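Local coordinates for protein glycerol-3-phosphate dehydrogenase [NAD(+)] (PDB 6IUY) that probably interconverts dihydroxyacetone phosphate and sn-glycerol 3-phosphate with NAD, its dehydrogenase joined to a haloacid dehalogenase-type phosphatase domain so that dihydroxyacetone phosphate is converted directly to glycerol, at residues 127-140 and 148-160. Residues are numbered along the deposited sequence; the frame is centred on the assembly and turned at random.
Sequences EVFLISGGFREMAL and IPAKNVFCNTMSW
In the beta-alpha-beta unit at one edge of the parallel sheet of the haloacid dehalogenase-like domain, strand 127-131 pairs with edge strand 153-154: F154 N bonds to L130 O (2.9 Å) and S132 N to F154 O (3.0 Å). The N152 amide lies nearly parallel over one face of the F129 ring, the planes 19° apart, while ND2 donates to V128 O (3.1 Å) and, from above the carboxylate plane, to E127 OE2 (2.8 Å); a water links E127 OE1 to N152 OD1. From the first turn of helix 136-145, R136 lays its guanidinium along the edge strand. With CG anti to the backbone N (chi1 -170°) and the chain extended to NE, NH1 bonds to V153 O (2.9 Å) in the guanidinium plane and to a lone pair of C155 O (3.0 Å). A leucine here would probably leave these two carbonyls without their donor and the edge strand less firmly tied to the helix. Next to it, both oxygens of E137 receive M158 N through their syn lone pairs, and M158 SD stands 4.7 Å from the F135 ring centroid, over its face, a Met-aromatic contact. R136 thus supplies N-H donors to V153 O on the side of the edge strand away from 127-131, where this chain adds no further strand.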
ATOM      1  N   GLU A 127       1.832  31.755   9.247  1.00 47.67           N
ATOM      2  CA  GLU A 127       0.756  31.890  10.238  1.00 50.73           C
ATOM      3  C   GLU A 127       0.778  33.261  10.902  1.00 48.97           C
ATOM      4  O   GLU A 127       1.836  33.779  11.266  1.00 51.28           O
ATOM      5  CB  GLU A 127       0.821  30.795  11.315  1.00 52.33           C
ATOM      6  CG  GLU A 127      -0.144  29.630  11.026  1.00 61.18           C
ATOM      7  CD  GLU A 127      -1.289  29.533  12.018  1.00 58.49           C
ATOM      8  OE1 GLU A 127      -1.048  29.009  13.121  1.00 65.90           O
ATOM      9  OE2 GLU A 127      -2.428  29.959  11.703  1.00 57.73           O
ATOM     10  N   VAL A 128      -0.407  33.832  11.052  1.00 48.70           N
ATOM     11  CA  VAL A 128      -0.556  35.170  11.589  1.00 53.95           C
ATOM     12  C   VAL A 128      -1.231  35.132  12.955  1.00 52.72           C
ATOM     13  O   VAL A 128      -2.241  34.441  13.152  1.00 49.35           O
ATOM     14  CB  VAL A 128      -1.356  36.065  10.619  1.00 53.66           C
ATOM     15  CG1 VAL A 128      -1.842  37.337  11.320  1.00 48.89           C
ATOM     16  CG2 VAL A 128      -0.496  36.387   9.389  1.00 49.35           C
ATOM     17  N   PHE A 129      -0.640  35.861  13.898  1.00 52.51           N
ATOM     18  CA  PHE A 129      -1.195  36.013  15.236  1.00 52.97           C
ATOM     19  C   PHE A 129      -1.460  37.477  15.586  1.00 51.94           C
ATOM     20  O   PHE A 129      -0.725  38.383  15.176  1.00 51.98           O
ATOM     21  CB  PHE A 129      -0.252  35.428  16.284  1.00 49.29           C
ATOM     22  CG  PHE A 129      -0.042  33.960  16.165  1.00 50.54           C
ATOM     23  CD1 PHE A 129      -0.793  33.082  16.934  1.00 51.07           C
ATOM     24  CD2 PHE A 129       0.924  33.449  15.311  1.00 47.91           C
ATOM     25  CE1 PHE A 129      -0.596  31.724  16.841  1.00 50.95           C
ATOM     26  CE2 PHE A 129       1.124  32.094  15.212  1.00 50.58           C
ATOM     27  CZ  PHE A 129       0.359  31.226  15.976  1.00 50.62           C
ATOM     28  N   LEU A 130      -2.516  37.696  16.356  1.00 52.89           N
ATOM     29  CA  LEU A 130      -2.672  38.936  17.089  1.00 51.65           C
ATOM     30  C   LEU A 130      -2.204  38.723  18.535  1.00 52.41           C
ATOM     31  O   LEU A 130      -2.609  37.751  19.190  1.00 49.22           O
ATOM     32  CB  LEU A 130      -4.127  39.400  17.050  1.00 48.40           C
ATOM     33  CG  LEU A 130      -4.729  39.532  15.658  1.00 46.67           C
ATOM     34  CD1 LEU A 130      -6.183  39.932  15.728  1.00 48.72           C
ATOM     35  CD2 LEU A 130      -3.947  40.539  14.853  1.00 53.59           C
ATOM     36  N   ILE A 131      -1.340  39.611  19.025  1.00 51.31           N
ATOM     37  CA  ILE A 131      -0.945  39.611  20.438  1.00 48.66           C
ATOM     38  C   ILE A 131      -1.137  41.015  21.014  1.00 53.27           C
ATOM     39  O   ILE A 131      -0.488  41.965  20.576  1.00 53.03           O
ATOM     40  CB  ILE A 131       0.516  39.167  20.646  1.00 51.11           C
ATOM     41  CG1 ILE A 131       0.789  37.825  19.965  1.00 47.23           C
ATOM     42  CG2 ILE A 131       0.841  39.082  22.133  1.00 52.78           C
ATOM     43  CD1 ILE A 131       2.223  37.318  20.148  1.00 45.78           C
ATOM     44  N   SER A 132      -2.039  41.137  21.987  1.00 53.16           N
ATOM     45  CA  SER A 132      -2.465  42.437  22.478  1.00 54.07           C
ATOM     46  C   SER A 132      -2.526  42.467  24.001  1.00 59.57           C
ATOM     47  O   SER A 132      -2.711  41.438  24.656  1.00 56.60           O
ATOM     48  CB  SER A 132      -3.825  42.811  21.879  1.00 56.22           C
ATOM     49  OG  SER A 132      -4.532  43.729  22.695  1.00 53.85           O
ATOM     50  N   GLY A 133      -2.346  43.658  24.557  1.00 59.30           N
ATOM     51  CA  GLY A 133      -2.405  43.848  25.994  1.00 54.40           C
ATOM     52  C   GLY A 133      -3.726  44.486  26.345  1.00 54.39           C
ATOM     53  O   GLY A 133      -4.001  44.812  27.500  1.00 57.04           O
ATOM     54  N   GLY A 134      -4.554  44.666  25.330  1.00 55.60           N
ATOM     55  CA  GLY A 134      -5.856  45.271  25.524  1.00 59.15           C
ATOM     56  C   GLY A 134      -6.930  44.245  25.825  1.00 55.40           C
ATOM     57  O   GLY A 134      -6.670  43.219  26.462  1.00 53.01           O
ATOM     58  N   PHE A 135      -8.138  44.518  25.350  1.00 53.32           N
ATOM     59  CA  PHE A 135      -9.282  43.670  25.646  1.00 58.43           C
ATOM     60  C   PHE A 135      -9.582  42.683  24.517  1.00 55.13           C
ATOM     61  O   PHE A 135      -9.647  43.067  23.349  1.00 57.42           O
ATOM     62  CB  PHE A 135     -10.517  44.533  25.926  1.00 61.10           C
ATOM     63  CG  PHE A 135     -10.323  45.530  27.035  1.00 65.18           C
ATOM     64  CD1 PHE A 135      -9.980  45.110  28.310  1.00 68.06           C
ATOM     65  CD2 PHE A 135     -10.495  46.886  26.804  1.00 67.11           C
ATOM     66  CE1 PHE A 135      -9.806  46.027  29.340  1.00 68.14           C
ATOM     67  CE2 PHE A 135     -10.323  47.803  27.825  1.00 69.25           C
ATOM     68  CZ  PHE A 135      -9.977  47.368  29.095  1.00 71.68           C
ATOM     69  N   ARG A 136      -9.770  41.419  24.887  1.00 54.57           N
ATOM     70  CA  ARG A 136     -10.118  40.364  23.935  1.00 53.76           C
ATOM     71  C   ARG A 136     -11.380  40.720  23.184  1.00 53.22           C
ATOM     72  O   ARG A 136     -11.468  40.529  21.973  1.00 55.56           O
ATOM     73  CB  ARG A 136     -10.299  39.022  24.652  1.00 53.56           C
ATOM     74  CG  ARG A 136     -10.432  37.816  23.727  1.00 53.15           C
ATOM     75  CD  ARG A 136     -10.352  36.496  24.492  1.00 51.34           C
ATOM     76  NE  ARG A 136     -10.125  35.350  23.612  1.00 53.47           N
ATOM     77  CZ  ARG A 136      -8.959  35.050  23.042  1.00 50.79           C
ATOM     78  NH1 ARG A 136      -7.908  35.817  23.252  1.00 46.85           N
ATOM     79  NH2 ARG A 136      -8.847  33.985  22.244  1.00 50.86           N
ATOM     80  N   GLU A 137     -12.350  41.265  23.905  1.00 57.04           N
ATOM     81  CA  GLU A 137     -13.640  41.619  23.326  1.00 54.01           C
ATOM     82  C   GLU A 137     -13.504  42.588  22.148  1.00 56.24           C
ATOM     83  O   GLU A 137     -14.445  42.778  21.370  1.00 55.90           O
ATOM     84  CB  GLU A 137     -14.547  42.227  24.402  1.00 58.19           C
ATOM     85  CG  GLU A 137     -14.938  41.273  25.524  1.00 52.51           C
ATOM     86  CD  GLU A 137     -13.924  41.228  26.648  1.00 58.67           C
ATOM     87  OE1 GLU A 137     -12.881  41.902  26.542  1.00 60.80           O
ATOM     88  OE2 GLU A 137     -14.170  40.517  27.647  1.00 61.85           O
ATOM     89  N   MET A 138     -12.331  43.202  22.025  1.00 56.43           N
ATOM     90  CA  MET A 138     -12.073  44.163  20.957  1.00 58.18           C
ATOM     91  C   MET A 138     -11.250  43.548  19.822  1.00 59.04           C
ATOM     92  O   MET A 138     -11.387  43.931  18.650  1.00 55.50           O
ATOM     93  CB  MET A 138     -11.343  45.386  21.517  1.00 60.48           C
ATOM     94  CG  MET A 138     -11.952  45.943  22.797  1.00 64.71           C
ATOM     95  SD  MET A 138     -13.506  46.790  22.489  1.00 78.14           S
ATOM     96  CE  MET A 138     -12.924  48.015  21.327  1.00 69.62           C
ATOM     97  N   ALA A 139     -10.379  42.608  20.187  1.00 55.65           N
ATOM     98  CA  ALA A 139      -9.470  41.989  19.228  1.00 59.61           C
ATOM     99  C   ALA A 139     -10.163  40.922  18.388  1.00 57.80           C
ATOM    100  O   ALA A 139      -9.723  40.643  17.270  1.00 60.42           O
ATOM    101  CB  ALA A 139      -8.268  41.386  19.944  1.00 53.04           C
ATOM    102  N   LEU A 140     -11.235  40.326  18.913  1.00 51.31           N
ATOM    103  CA  LEU A 140     -11.843  39.175  18.248  1.00 56.77           C
ATOM    104  C   LEU A 140     -12.605  39.564  16.992  1.00 56.01           C
ATOM    105  O   LEU A 140     -12.603  38.814  16.023  1.00 57.71           O
ATOM    106  CB  LEU A 140     -12.757  38.396  19.206  1.00 53.62           C
ATOM    107  CG  LEU A 140     -11.982  37.534  20.212  1.00 52.20           C
ATOM    108  CD1 LEU A 140     -12.905  36.703  21.094  1.00 56.76           C
ATOM    109  CD2 LEU A 140     -11.011  36.634  19.483  1.00 51.37           C
ATOM    110  N   ILE A 148      -8.391  35.619  11.009  1.00 51.36           N
ATOM    111  CA  ILE A 148      -7.514  35.043  12.016  1.00 52.61           C
ATOM    112  C   ILE A 148      -8.366  34.354  13.073  1.00 50.76           C
ATOM    113  O   ILE A 148      -9.279  34.954  13.640  1.00 52.11           O
ATOM    114  CB  ILE A 148      -6.600  36.101  12.664  1.00 51.35           C
ATOM    115  CG1 ILE A 148      -5.842  36.869  11.587  1.00 45.52           C
ATOM    116  CG2 ILE A 148      -5.621  35.448  13.624  1.00 49.64           C
ATOM    117  CD1 ILE A 148      -4.772  37.741  12.131  1.00 51.49           C
ATOM    118  N   PRO A 149      -8.082  33.078  13.328  1.00 50.31           N
ATOM    119  CA  PRO A 149      -8.878  32.319  14.295  1.00 52.80           C
ATOM    120  C   PRO A 149      -8.620  32.786  15.725  1.00 51.39           C
ATOM    121  O   PRO A 149      -7.536  33.305  16.024  1.00 51.42           O
ATOM    122  CB  PRO A 149      -8.401  30.878  14.082  1.00 51.04           C
ATOM    123  CG  PRO A 149      -6.997  31.029  13.564  1.00 50.69           C
ATOM    124  CD  PRO A 149      -7.013  32.268  12.720  1.00 53.75           C
ATOM    125  N   ALA A 150      -9.614  32.616  16.592  1.00 49.67           N
ATOM    126  CA  ALA A 150      -9.484  32.995  17.991  1.00 50.12           C
ATOM    127  C   ALA A 150      -8.328  32.219  18.621  1.00 51.37           C
ATOM    128  O   ALA A 150      -7.700  32.670  19.576  1.00 46.87           O
ATOM    129  CB  ALA A 150     -10.792  32.736  18.737  1.00 50.29           C
ATOM    130  N   LYS A 151      -8.043  31.051  18.058  1.00 49.97           N
ATOM    131  CA  LYS A 151      -6.949  30.214  18.508  1.00 47.74           C
ATOM    132  C   LYS A 151      -5.625  30.966  18.409  1.00 47.74           C
ATOM    133  O   LYS A 151      -4.655  30.660  19.112  1.00 45.49           O
ATOM    134  CB  LYS A 151      -6.915  28.930  17.666  1.00 50.76           C
ATOM    135  CG  LYS A 151      -5.715  28.035  17.902  1.00 49.43           C
ATOM    136  CD  LYS A 151      -5.616  26.922  16.840  1.00 54.54           C
ATOM    137  CE  LYS A 151      -6.761  25.914  16.952  1.00 50.07           C
ATOM    138  NZ  LYS A 151      -6.437  24.658  16.198  1.00 55.30           N
ATOM    139  N   ASN A 152      -5.586  31.948  17.518  1.00 47.91           N
ATOM    140  CA  ASN A 152      -4.356  32.685  17.252  1.00 47.80           C
ATOM    141  C   ASN A 152      -4.332  34.075  17.907  1.00 51.11           C
ATOM    142  O   ASN A 152      -3.388  34.852  17.717  1.00 49.77           O
ATOM    143  CB  ASN A 152      -4.149  32.821  15.746  1.00 49.37           C
ATOM    144  CG  ASN A 152      -3.758  31.506  15.086  1.00 52.38           C
ATOM    145  OD1 ASN A 152      -3.994  30.423  15.631  1.00 49.17           O
ATOM    146  ND2 ASN A 152      -3.133  31.598  13.917  1.00 50.01           N
ATOM    147  N   VAL A 153      -5.374  34.382  18.674  1.00 50.99           N
ATOM    148  CA  VAL A 153      -5.466  35.665  19.352  1.00 48.17           C
ATOM    149  C   VAL A 153      -5.032  35.511  20.799  1.00 50.50           C
ATOM    150  O   VAL A 153      -5.712  34.830  21.577  1.00 50.42           O
ATOM    151  CB  VAL A 153      -6.896  36.233  19.305  1.00 50.83           C
ATOM    152  CG1 VAL A 153      -6.936  37.603  19.970  1.00 48.80           C
ATOM    153  CG2 VAL A 153      -7.384  36.326  17.871  1.00 48.55           C
ATOM    154  N   PHE A 154      -3.889  36.107  21.149  1.00 49.62           N
ATOM    155  CA  PHE A 154      -3.419  36.129  22.536  1.00 50.02           C
ATOM    156  C   PHE A 154      -3.772  37.463  23.195  1.00 50.43           C
ATOM    157  O   PHE A 154      -3.159  38.494  22.907  1.00 53.59           O
ATOM    158  CB  PHE A 154      -1.918  35.859  22.592  1.00 43.28           C
ATOM    159  CG  PHE A 154      -1.564  34.430  22.287  1.00 50.04           C
ATOM    160  CD1 PHE A 154      -1.405  34.005  20.978  1.00 45.56           C
ATOM    161  CD2 PHE A 154      -1.421  33.504  23.305  1.00 49.55           C
ATOM    162  CE1 PHE A 154      -1.095  32.691  20.695  1.00 46.83           C
ATOM    163  CE2 PHE A 154      -1.105  32.183  23.025  1.00 49.07           C
ATOM    164  CZ  PHE A 154      -0.948  31.779  21.714  1.00 46.22           C
ATOM    165  N   CYS A 155      -4.765  37.439  24.079  1.00 54.63           N
ATOM    166  CA  CYS A 155      -5.332  38.671  24.624  1.00 53.03           C
ATOM    167  C   CYS A 155      -6.334  38.388  25.741  1.00 56.08           C
ATOM    168  O   CYS A 155      -7.328  37.710  25.504  1.00 53.25           O
ATOM    169  CB  CYS A 155      -6.018  39.464  23.508  1.00 50.55           C
ATOM    170  SG  CYS A 155      -6.403  41.201  23.905  1.00 60.45           S
ATOM    171  N   ASN A 156      -6.092  38.927  26.941  1.00 58.00           N
ATOM    172  CA  ASN A 156      -7.005  38.735  28.085  1.00 55.76           C
ATOM    173  C   ASN A 156      -8.354  39.395  27.901  1.00 53.39           C
ATOM    174  O   ASN A 156      -8.462  40.455  27.286  1.00 54.92           O
ATOM    175  CB  ASN A 156      -6.385  39.262  29.381  1.00 55.87           C
ATOM    176  CG  ASN A 156      -5.272  38.390  29.878  1.00 60.60           C
ATOM    177  OD1 ASN A 156      -5.455  37.186  30.062  1.00 67.01           O
ATOM    178  ND2 ASN A 156      -4.092  38.979  30.071  1.00 61.66           N
ATOM    179  N   THR A 157      -9.382  38.751  28.446  1.00 54.60           N
ATOM    180  CA  THR A 157     -10.729  39.294  28.448  1.00 58.16           C
ATOM    181  C   THR A 157     -10.897  40.304  29.582  1.00 60.68           C
ATOM    182  O   THR A 157     -10.095  40.338  30.521  1.00 58.42           O
ATOM    183  CB  THR A 157     -11.791  38.185  28.621  1.00 57.28           C
ATOM    184  OG1 THR A 157     -11.518  37.456  29.819  1.00 60.83           O
ATOM    185  CG2 THR A 157     -11.768  37.218  27.453  1.00 57.44           C
ATOM    186  N   MET A 158     -11.940  41.124  29.494  1.00 60.20           N
ATOM    187  CA  MET A 158     -12.361  41.895  30.654  1.00 62.67           C
ATOM    188  C   MET A 158     -12.841  40.879  31.677  1.00 64.13           C
ATOM    189  O   MET A 158     -13.148  39.739  31.314  1.00 63.53           O
ATOM    190  CB  MET A 158     -13.469  42.890  30.302  1.00 58.28           C
ATOM    191  CG  MET A 158     -13.057  44.000  29.363  1.00 57.95           C
ATOM    192  SD  MET A 158     -14.504  44.904  28.761  1.00 70.12           S
ATOM    193  CE  MET A 158     -15.491  44.912  30.264  1.00 77.09           C
ATOM    194  N   SER A 159     -12.896  41.265  32.948  1.00 61.77           N
ATOM    195  CA  SER A 159     -13.394  40.356  33.974  1.00 65.34           C
ATOM    196  C   SER A 159     -14.913  40.468  34.051  1.00 69.06           C
ATOM    197  O   SER A 159     -15.459  41.430  34.591  1.00 69.76           O
ATOM    198  CB  SER A 159     -12.747  40.656  35.326  1.00 71.29           C
ATOM    199  OG  SER A 159     -11.339  40.783  35.186  1.00 73.31           O
ATOM    200  N   TRP A 160     -15.597  39.497  33.469  1.00 66.31           N
ATOM    201  CA  TRP A 160     -17.048  39.511  33.465  1.00 68.85           C
ATOM    202  C   TRP A 160     -17.579  38.538  34.496  1.00 66.85           C
ATOM    203  O   TRP A 160     -17.099  37.418  34.611  1.00 67.16           O
ATOM    204  CB  TRP A 160     -17.607  39.145  32.083  1.00 67.85           C
ATOM    205  CG  TRP A 160     -17.467  40.210  31.051  1.00 70.23           C
ATOM    206  CD1 TRP A 160     -16.574  40.244  30.013  1.00 70.03           C
ATOM    207  CD2 TRP A 160     -18.246  41.407  30.948  1.00 74.17           C
ATOM    208  NE1 TRP A 160     -16.746  41.393  29.278  1.00 62.39           N
ATOM    209  CE2 TRP A 160     -17.769  42.122  29.828  1.00 72.49           C
ATOM    210  CE3 TRP A 160     -19.297  41.949  31.697  1.00 72.05           C
ATOM    211  CZ2 TRP A 160     -18.310  43.347  29.441  1.00 73.58           C
ATOM    212  CZ3 TRP A 160     -19.827  43.165  31.313  1.00 74.88           C
ATOM    213  CH2 TRP A 160     -19.337  43.851  30.192  1.00 76.27           C
TER
HETATM  214  O   HOH W   1      -3.233  28.202  14.562  1.00 53.03           O